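Local coordinates for protein imidazolonepropionase (Unidentified, PDB 2Q09) that catalyses the hydrolytic ring opening of imidazolone-5-propanoate to N-formimidoyl-L-glutamate, the third step of histidine degradation, using a metal ion, iron in this crystal, at residues T73-A78 with R159-A164; P125-L130 with E163-R168; D117-L122 with E151-R156. All coordinates share one frame; numbering follows the deposited sequence.

Contact 1. Residues T73-A78 with R159-A164; sequences THLIFA and RRLGEA. With FE (Fe (III) ion), chain B.
Leu161 carries its CG anti to the carbonyl carbon (chi1 -66°), and Ile76 does the same with CG1 (chi1 -75°) before running straight on to CD1 (chi2 179°). These torsions bring the two branches alongside each other, pointing in opposite directions. The same methyl, Leu161 CD1, rests against Ile76 CD1 at 4.1 Å and against Leu75 CD1 at 4.2 Å, so one leucine branch from helix 148-164 meets two neighbouring loop residues.

That loop leaves strand 63-73 at the iron site. His74 is the second histidine of the HxH motif that ends the first barrel strand in the amidohydrolase superfamily; its NE2 binds the iron at 2.1 Å, together with His72, His242 and Asp317. A water, 2.4 Å from the iron, adds a further ligand. Leu75 N makes a weak hydrogen bond to Thr73 OG1, which also bonds to Glu139 O.

No hydrogen bond runs between 73-78 and 159-164. The small, buried, apolar contact is consistent with hydrophobic burial and van der Waals contact, whereas the loop's directional bonds are made elsewhere, to the iron through His74 and to Arg126 through the carbonyls of Leu75 and Phe77.

Contact 2. Residues P125-L130 with E163-R168; sequences PRVKSL and EALPIR
Arg126, just ahead of the Val127 that meets Leu165, has its NH1 held by two backbone carbonyls of the loop after the first barrel strand, Leu75 O and Phe77 O. Its charged group also makes a cation-pi contact with the Phe77 ring. Helix 116-133 is thus tied to that loop, on which Val127 also packs, through Leu75.

Val127 puts CG1 anti to the backbone N (chi1 179°), and this methyl touches both Leu165 and Ile167. Leu165 CD1 comes within 3.6 Å of Val127 CG1, the two side chains crossing obliquely, and the same CD1 lies 3.8 Å from Val127 CB. Farther along, Ile167 CG2 reaches Val127 CG1 at 4.1 Å.

Residues 165-167 form the turn from helix 148-164 into strand 168-176, a helix-to-strand link of the (βα) barrel of this family. Leu165 is the first residue to leave the helical conformation, and Pro166 sits at the centre of an inverse gamma turn, closed by a weak bond of 2.8 Å from Ile167 N to Leu165 O. Arg168 then joins strand 135-141 through backbone bonds to Thr136 and Val138.

At the solvent-facing margin, Lys128 stretches out fully beyond CG and passes Leu165 at about a right angle. Its CE lies 4.0 Å from Leu165 CD2, so the last carbon of the lysine stem touches the second leucine methyl. Leu165 also packs on Leu124, one turn earlier on helix 116-133.

Contact 3. Residues D117-L122 with E151-R156; sequences DQLFEL and ELKMLR
Leu119 carries the apolar side of this helix-to-helix contact, and it does so with CD1. That methyl is 4.1 Å from Lys153 CE and 4.5 Å from CG of Met154, a selenomethionine in this crystal. The leucine and the lysine cross at about a right angle, so the methyl meets the lysine stem broadside. Lys153 starts with CG anti to the backbone N (chi1 170°) and then bends at chi3 (65°), a turn that swings its end in closer to helix 116-133. Met154 behaves differently: only its CG comes near the leucine, and the rest of the chain leads away. The side chains of Met154 and Tyr144, a residue of the inhibitor pocket, are about 4 Å apart at their nearest atoms.

The polar interactions run around this apolar centre. Lys153 NZ makes a salt bridge to Asp150 OD1 and hydrogen bonds to the carbonyls of Thr111 and Ala114, which together fix the ammonium and leave its CE lying against Leu119. Charge also joins the two helices directly, through salt bridges from Arg160 NH1 to Asp117 OD1 and from Arg156 NE to Glu116 OE1. One face of the Arg156 guanidinium has Leu152 O and Lys153 CA of its own helix against it, both toward the rim of the group.

Helices 116-133 and 148-164 stand next to each other on the outside of the barrel, with strand 135-141 between them in the chain. Leu119 also touches Ala78 in the loop after the first barrel strand, Leu155 packs inward on strand 168-176, and Leu152 faces helix 187-204, the next helix round the barrel.

Overall arrangement
All three contacts involve helix 148-164 or the residues just after it. Contact 3 pairs that helix with helix 116-133, whereas contact 2, its centre about 14 Å away, pairs helix 116-133 with the turn that follows helix 148-164. Contact 1 instead brings in the metal-bearing loop 73-78, which adjoins both the others: Leu75 packs on Val127 and Leu130, while Ile76 CD1 lies against the backbone at Met154. Contacts 1 and 3 are buried; contact 2 is only partly so, with a lysine at its edge. None has a hydrogen bond between its own segments. Salt bridges surround contact 3, iron coordination flanks contact 1, and a helix-to-strand turn shapes contact 2.

Contact 1. Residues T73-A78 with R159-A164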
loop_
_atom_site.group_PDB
_atom_site.type_symbol
_atom_site.label_atom_id
_atom_site.label_comp_id
_atom_site.label_asym_id
_atom_site.label_seq_id
_atom_site.Cartn_x
_atom_site.Cartn_y
_atom_site.Cartn_z
ATOM N N THR A 73 -1.490 3.804 0.410
ATOM C CA THR A 73 -1.160 5.053 1.086
ATOM C C THR A 73 -1.688 6.281 0.362
ATOM O O THR A 73 -2.005 6.227 -0.829
ATOM C CB THR A 73 0.367 5.251 1.288
ATOM O OG1 THR A 73 0.931 5.913 0.147
ATOM C CG2 THR A 73 1.067 3.910 1.483
ATOM N N HIS A 74 -1.789 7.371 1.117
ATOM C CA HIS A 74 -2.226 8.673 0.623
ATOM C C HIS A 74 -1.114 9.610 1.106
ATOM O O HIS A 74 -1.408 10.697 1.578
ATOM C CB HIS A 74 -3.521 9.147 1.304
ATOM C CG HIS A 74 -4.697 8.227 1.158
ATOM N ND1 HIS A 74 -5.821 8.575 0.438
ATOM C CD2 HIS A 74 -4.981 7.034 1.735
ATOM C CE1 HIS A 74 -6.744 7.642 0.582
ATOM N NE2 HIS A 74 -6.263 6.695 1.367
ATOM N N LEU A 75 0.150 9.209 0.987
ATOM C CA LEU A 75 1.239 10.035 1.510
ATOM C C LEU A 75 1.487 11.381 0.837
ATOM O O LEU A 75 2.245 12.201 1.365
ATOM C CB LEU A 75 2.546 9.228 1.571
ATOM C CG LEU A 75 3.275 8.803 0.296
ATOM C CD1 LEU A 75 4.086 9.977 -0.267
ATOM C CD2 LEU A 75 4.212 7.638 0.645
ATOM N N ILE A 76 0.863 11.614 -0.312
ATOM C CA ILE A 76 1.021 12.896 -0.997
ATOM C C ILE A 76 -0.105 13.838 -0.568
ATOM O O ILE A 76 -1.286 13.560 -0.817
ATOM C CB ILE A 76 0.967 12.731 -2.529
ATOM C CG1 ILE A 76 2.286 12.124 -3.028
ATOM C CG2 ILE A 76 0.696 14.090 -3.204
ATOM C CD1 ILE A 76 2.318 11.900 -4.554
ATOM N N PHE A 77 0.254 14.944 0.072
ATOM C CA PHE A 77 -0.756 15.893 0.515
ATOM C C PHE A 77 -0.096 17.112 1.128
ATOM O O PHE A 77 1.077 17.062 1.521
ATOM C CB PHE A 77 -1.675 15.235 1.555
ATOM C CG PHE A 77 -0.960 14.816 2.815
ATOM C CD1 PHE A 77 -0.706 15.739 3.816
ATOM C CD2 PHE A 77 -0.509 13.511 2.981
ATOM C CE1 PHE A 77 -0.008 15.385 4.964
ATOM C CE2 PHE A 77 0.196 13.134 4.125
ATOM C CZ PHE A 77 0.445 14.076 5.125
ATOM N N ALA A 78 -0.857 18.202 1.192
ATOM C CA ALA A 78 -0.375 19.441 1.797
ATOM C C ALA A 78 -1.262 19.767 2.991
ATOM O O ALA A 78 -2.279 19.109 3.212
ATOM C CB ALA A 78 -0.421 20.592 0.781
ATOM N N ARG A 159 5.039 9.799 -9.552
ATOM C CA ARG A 159 6.027 9.322 -10.517
ATOM C C ARG A 159 7.380 9.962 -10.214
ATOM O O ARG A 159 8.410 9.301 -10.316
ATOM C CB ARG A 159 5.630 9.692 -11.953
ATOM C CG ARG A 159 4.412 8.968 -12.507
ATOM C CD ARG A 159 4.601 7.447 -12.602
ATOM N NE ARG A 159 3.473 6.840 -13.309
ATOM C CZ ARG A 159 3.045 5.592 -13.138
ATOM N NH1 ARG A 159 3.647 4.783 -12.274
ATOM N NH2 ARG A 159 1.999 5.154 -13.830
ATOM N N ARG A 160 7.378 11.250 -9.870
ATOM C CA ARG A 160 8.623 11.960 -9.550
ATOM C C ARG A 160 9.345 11.323 -8.371
ATOM O O ARG A 160 10.572 11.211 -8.360
ATOM C CB ARG A 160 8.349 13.431 -9.213
ATOM C CG ARG A 160 8.574 14.378 -10.362
ATOM C CD ARG A 160 8.118 15.798 -10.016
ATOM N NE ARG A 160 9.123 16.590 -9.316
ATOM C CZ ARG A 160 8.918 17.852 -8.938
ATOM N NH1 ARG A 160 7.756 18.448 -9.189
ATOM N NH2 ARG A 160 9.879 18.524 -8.320
ATOM N N LEU A 161 8.580 10.915 -7.362
ATOM C CA LEU A 161 9.167 10.291 -6.184
ATOM C C LEU A 161 9.841 8.979 -6.562
ATOM O O LEU A 161 10.937 8.679 -6.086
ATOM C CB LEU A 161 8.089 10.051 -5.124
ATOM C CG LEU A 161 7.494 11.342 -4.542
ATOM C CD1 LEU A 161 6.219 11.037 -3.772
ATOM C CD2 LEU A 161 8.535 12.005 -3.638
ATOM N N GLY A 162 9.186 8.214 -7.431
ATOM C CA GLY A 162 9.733 6.940 -7.864
ATOM C C GLY A 162 10.999 7.106 -8.686
ATOM O O GLY A 162 11.825 6.201 -8.762
ATOM N N GLU A 163 11.155 8.268 -9.306
ATOM C CA GLU A 163 12.339 8.535 -10.119
ATOM C C GLU A 163 13.474 9.109 -9.283
ATOM O O GLU A 163 14.646 8.821 -9.531
ATOM C CB GLU A 163 12.000 9.515 -11.243
ATOM C CG GLU A 163 11.221 8.897 -12.392
ATOM C CD GLU A 163 12.000 7.793 -13.081
ATOM O OE1 GLU A 163 12.073 6.675 -12.528
ATOM O OE2 GLU A 163 12.554 8.050 -14.171
ATOM N N ALA A 164 13.122 9.912 -8.286
ATOM C CA ALA A 164 14.120 10.551 -7.436
ATOM C C ALA A 164 14.659 9.695 -6.292
ATOM O O ALA A 164 15.773 9.937 -5.814
ATOM C CB ALA A 164 13.557 11.852 -6.882
HETATM FE FE FE B . -7.045 5.031 2.339
HETATM O O HOH W 1 -8.327 5.308 4.397
#

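Contact 2. Residues P125-L130 with E163-R168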
loop_
_atom_site.group_PDB
_atom_site.type_symbol
_atom_site.label_atom_id
_atom_site.label_comp_id
_atom_site.label_asym_id
_atom_site.label_seq_id
_atom_site.Cartn_x
_atom_site.Cartn_y
_atom_site.Cartn_z
ATOM N N PRO A 125 10.473 13.496 2.633
ATOM C CA PRO A 125 10.766 12.994 3.984
ATOM C C PRO A 125 9.862 11.852 4.437
ATOM O O PRO A 125 10.279 11.005 5.229
ATOM C CB PRO A 125 10.612 14.238 4.855
ATOM C CG PRO A 125 9.579 15.026 4.113
ATOM C CD PRO A 125 10.049 14.904 2.690
ATOM N N ARG A 126 8.627 11.832 3.947
ATOM C CA ARG A 126 7.696 10.772 4.313
ATOM C C ARG A 126 8.153 9.459 3.673
ATOM O O ARG A 126 8.218 8.424 4.335
ATOM C CB ARG A 126 6.282 11.131 3.855
ATOM C CG ARG A 126 5.744 12.424 4.510
ATOM C CD ARG A 126 4.439 12.907 3.865
ATOM N NE ARG A 126 4.084 14.236 4.362
ATOM C CZ ARG A 126 3.279 15.088 3.736
ATOM N NH1 ARG A 126 2.729 14.757 2.573
ATOM N NH2 ARG A 126 3.037 16.283 4.266
ATOM N N VAL A 127 8.473 9.505 2.387
ATOM C CA VAL A 127 8.932 8.309 1.692
ATOM C C VAL A 127 10.258 7.820 2.265
ATOM O O VAL A 127 10.502 6.618 2.318
ATOM C CB VAL A 127 9.114 8.562 0.182
ATOM C CG1 VAL A 127 9.620 7.285 -0.508
ATOM C CG2 VAL A 127 7.789 8.989 -0.430
ATOM N N LYS A 128 11.107 8.742 2.708
ATOM C CA LYS A 128 12.396 8.345 3.263
ATOM C C LYS A 128 12.234 7.538 4.542
ATOM O O LYS A 128 13.053 6.666 4.841
ATOM C CB LYS A 128 13.278 9.573 3.503
ATOM C CG LYS A 128 13.779 10.172 2.185
ATOM C CD LYS A 128 14.729 11.340 2.390
ATOM C CE LYS A 128 15.169 11.881 1.038
ATOM N NZ LYS A 128 16.110 13.029 1.148
ATOM N N SER A 129 11.184 7.821 5.307
ATOM C CA SER A 129 10.959 7.058 6.530
ATOM C C SER A 129 10.544 5.631 6.179
ATOM O O SER A 129 10.930 4.677 6.855
ATOM C CB SER A 129 9.888 7.720 7.396
ATOM O OG SER A 129 10.437 8.816 8.108
ATOM N N LEU A 130 9.749 5.482 5.128
ATOM C CA LEU A 130 9.324 4.146 4.721
ATOM C C LEU A 130 10.547 3.397 4.185
ATOM O O LEU A 130 10.735 2.211 4.460
ATOM C CB LEU A 130 8.242 4.217 3.639
ATOM C CG LEU A 130 6.869 4.742 4.074
ATOM C CD1 LEU A 130 5.912 4.720 2.893
ATOM C CD2 LEU A 130 6.325 3.874 5.207
ATOM N N GLU A 163 11.155 8.268 -9.306
ATOM C CA GLU A 163 12.339 8.535 -10.119
ATOM C C GLU A 163 13.474 9.109 -9.283
ATOM O O GLU A 163 14.646 8.821 -9.531
ATOM C CB GLU A 163 12.000 9.515 -11.243
ATOM C CG GLU A 163 11.221 8.897 -12.392
ATOM C CD GLU A 163 12.000 7.793 -13.081
ATOM O OE1 GLU A 163 12.073 6.675 -12.528
ATOM O OE2 GLU A 163 12.554 8.050 -14.171
ATOM N N ALA A 164 13.122 9.912 -8.286
ATOM C CA ALA A 164 14.120 10.551 -7.436
ATOM C C ALA A 164 14.659 9.695 -6.292
ATOM O O ALA A 164 15.773 9.937 -5.814
ATOM C CB ALA A 164 13.557 11.852 -6.882
ATOM N N LEU A 165 13.892 8.701 -5.854
ATOM C CA LEU A 165 14.320 7.852 -4.744
ATOM C C LEU A 165 14.402 6.384 -5.155
ATOM O O LEU A 165 13.736 5.962 -6.103
ATOM C CB LEU A 165 13.350 8.006 -3.564
ATOM C CG LEU A 165 13.194 9.416 -2.975
ATOM C CD1 LEU A 165 12.080 9.429 -1.943
ATOM C CD2 LEU A 165 14.507 9.858 -2.341
ATOM N N PRO A 166 15.219 5.591 -4.442
ATOM C CA PRO A 166 15.377 4.164 -4.745
ATOM C C PRO A 166 14.200 3.357 -4.194
ATOM O O PRO A 166 14.345 2.599 -3.231
ATOM C CB PRO A 166 16.694 3.821 -4.060
ATOM C CG PRO A 166 16.627 4.657 -2.807
ATOM C CD PRO A 166 16.105 5.998 -3.333
ATOM N N ILE A 167 13.041 3.519 -4.824
ATOM C CA ILE A 167 11.837 2.834 -4.371
ATOM C C ILE A 167 10.848 2.744 -5.535
ATOM O O ILE A 167 10.754 3.669 -6.342
ATOM C CB ILE A 167 11.230 3.630 -3.167
ATOM C CG1 ILE A 167 10.279 2.759 -2.343
ATOM C CG2 ILE A 167 10.551 4.898 -3.667
ATOM C CD1 ILE A 167 8.995 2.410 -3.022
ATOM N N ARG A 168 10.127 1.629 -5.632
ATOM C CA ARG A 168 9.148 1.455 -6.699
ATOM C C ARG A 168 7.826 2.089 -6.277
ATOM O O ARG A 168 7.361 1.898 -5.148
ATOM C CB ARG A 168 8.930 -0.029 -7.003
ATOM C CG ARG A 168 10.183 -0.760 -7.470
ATOM C CD ARG A 168 9.904 -2.251 -7.645
ATOM N NE ARG A 168 11.126 -3.023 -7.871
ATOM C CZ ARG A 168 11.747 -3.134 -9.040
ATOM N NH1 ARG A 168 11.263 -2.523 -10.119
ATOM N NH2 ARG A 168 12.861 -3.854 -9.130
#

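Contact 3. Residues D117-L122 with E151-R156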
loop_
_atom_site.group_PDB
_atom_site.type_symbol
_atom_site.label_atom_id
_atom_site.label_comp_id
_atom_site.label_asym_id
_atom_site.label_seq_id
_atom_site.Cartn_x
_atom_site.Cartn_y
_atom_site.Cartn_z
ATOM N N ASP A 117 5.696 21.118 -7.249
ATOM C CA ASP A 117 7.027 21.081 -6.643
ATOM C C ASP A 117 6.944 21.049 -5.118
ATOM O O ASP A 117 7.771 20.410 -4.467
ATOM C CB ASP A 117 7.874 22.295 -7.057
ATOM C CG ASP A 117 8.281 22.260 -8.513
ATOM O OD1 ASP A 117 8.277 21.168 -9.115
ATOM O OD2 ASP A 117 8.621 23.333 -9.057
ATOM N N GLN A 118 5.963 21.748 -4.551
ATOM C CA GLN A 118 5.791 21.783 -3.098
ATOM C C GLN A 118 5.332 20.422 -2.553
ATOM O O GLN A 118 5.789 19.987 -1.500
ATOM C CB GLN A 118 4.773 22.855 -2.690
ATOM C CG GLN A 118 5.280 24.291 -2.812
ATOM C CD GLN A 118 4.225 25.328 -2.454
ATOM O OE1 GLN A 118 3.124 25.321 -2.999
ATOM N NE2 GLN A 118 4.564 26.232 -1.540
ATOM N N LEU A 119 4.412 19.765 -3.254
ATOM C CA LEU A 119 3.924 18.456 -2.817
ATOM C C LEU A 119 5.055 17.435 -2.829
ATOM O O LEU A 119 5.140 16.575 -1.953
ATOM C CB LEU A 119 2.785 17.981 -3.717
ATOM C CG LEU A 119 1.465 18.750 -3.591
ATOM C CD1 LEU A 119 0.487 18.246 -4.637
ATOM C CD2 LEU A 119 0.897 18.585 -2.187
ATOM N N PHE A 120 5.929 17.545 -3.823
ATOM C CA PHE A 120 7.076 16.655 -3.964
ATOM C C PHE A 120 8.006 16.816 -2.764
ATOM O O PHE A 120 8.428 15.833 -2.153
ATOM C CB PHE A 120 7.832 16.987 -5.253
ATOM C CG PHE A 120 9.106 16.215 -5.432
ATOM C CD1 PHE A 120 9.083 14.879 -5.824
ATOM C CD2 PHE A 120 10.336 16.818 -5.186
ATOM C CE1 PHE A 120 10.268 14.158 -5.974
ATOM C CE2 PHE A 120 11.524 16.109 -5.333
ATOM C CZ PHE A 120 11.490 14.772 -5.726
ATOM N N GLU A 121 8.323 18.066 -2.436
ATOM C CA GLU A 121 9.196 18.368 -1.310
ATOM C C GLU A 121 8.572 17.926 0.019
ATOM O O GLU A 121 9.281 17.527 0.939
ATOM C CB GLU A 121 9.500 19.870 -1.260
ATOM C CG GLU A 121 10.269 20.411 -2.461
ATOM C CD GLU A 121 11.654 19.800 -2.606
ATOM O OE1 GLU A 121 12.306 19.544 -1.573
ATOM O OE2 GLU A 121 12.101 19.588 -3.752
ATOM N N LEU A 122 7.250 18.022 0.124
ATOM C CA LEU A 122 6.550 17.617 1.341
ATOM C C LEU A 122 6.524 16.095 1.493
ATOM O O LEU A 122 6.546 15.565 2.609
ATOM C CB LEU A 122 5.113 18.137 1.328
ATOM C CG LEU A 122 4.916 19.625 1.615
ATOM C CD1 LEU A 122 3.486 20.020 1.311
ATOM C CD2 LEU A 122 5.262 19.905 3.080
ATOM N N GLU A 151 -5.761 16.215 -9.639
ATOM C CA GLU A 151 -5.619 14.769 -9.478
ATOM C C GLU A 151 -4.368 14.278 -10.230
ATOM O O GLU A 151 -3.575 13.507 -9.696
ATOM C CB GLU A 151 -6.865 14.036 -9.995
ATOM C CG GLU A 151 -8.085 14.165 -9.084
ATOM C CD GLU A 151 -7.849 13.581 -7.695
ATOM O OE1 GLU A 151 -7.378 12.427 -7.604
ATOM O OE2 GLU A 151 -8.141 14.269 -6.693
ATOM N N LEU A 152 -4.191 14.727 -11.469
ATOM C CA LEU A 152 -3.021 14.319 -12.250
ATOM C C LEU A 152 -1.739 14.912 -11.674
ATOM O O LEU A 152 -0.664 14.323 -11.796
ATOM C CB LEU A 152 -3.177 14.737 -13.716
ATOM C CG LEU A 152 -3.891 13.739 -14.636
ATOM C CD1 LEU A 152 -5.269 13.408 -14.100
ATOM C CD2 LEU A 152 -3.976 14.323 -16.042
ATOM N N LYS A 153 -1.854 16.081 -11.045
ATOM C CA LYS A 153 -0.701 16.728 -10.429
ATOM C C LYS A 153 -0.143 15.781 -9.365
ATOM O O LYS A 153 1.059 15.608 -9.235
ATOM C CB LYS A 153 -1.137 18.051 -9.782
ATOM C CG LYS A 153 -0.087 18.709 -8.914
ATOM C CD LYS A 153 -0.535 20.101 -8.440
ATOM C CE LYS A 153 -1.731 20.039 -7.517
ATOM N NZ LYS A 153 -2.124 21.398 -7.034
HETATM N N MSE A 154 -1.036 15.178 -8.593
HETATM C CA MSE A 154 -0.623 14.252 -7.550
HETATM C C MSE A 154 0.038 13.018 -8.150
HETATM O O MSE A 154 1.065 12.550 -7.655
HETATM C CB MSE A 154 -1.825 13.861 -6.694
HETATM C CG MSE A 154 -2.363 15.053 -5.897
HETATM SE SE MSE A 154 -3.898 14.620 -4.849
HETATM C CE MSE A 154 -5.133 14.255 -6.234
ATOM N N LEU A 155 -0.544 12.499 -9.222
ATOM C CA LEU A 155 0.027 11.325 -9.876
ATOM C C LEU A 155 1.412 11.644 -10.424
ATOM O O LEU A 155 2.300 10.793 -10.404
ATOM C CB LEU A 155 -0.889 10.834 -11.001
ATOM C CG LEU A 155 -2.318 10.463 -10.588
ATOM C CD1 LEU A 155 -3.084 9.987 -11.814
ATOM C CD2 LEU A 155 -2.291 9.360 -9.520
ATOM N N ARG A 156 1.599 12.866 -10.920
ATOM C CA ARG A 156 2.906 13.247 -11.439
ATOM C C ARG A 156 3.924 13.316 -10.307
ATOM O O ARG A 156 5.073 12.934 -10.482
ATOM C CB ARG A 156 2.835 14.594 -12.170
ATOM C CG ARG A 156 2.207 14.489 -13.562
ATOM C CD ARG A 156 2.518 15.721 -14.413
ATOM N NE ARG A 156 1.839 16.915 -13.924
ATOM C CZ ARG A 156 0.583 17.230 -14.206
ATOM N NH1 ARG A 156 -0.149 16.447 -14.983
ATOM N NH2 ARG A 156 0.060 18.334 -13.702
#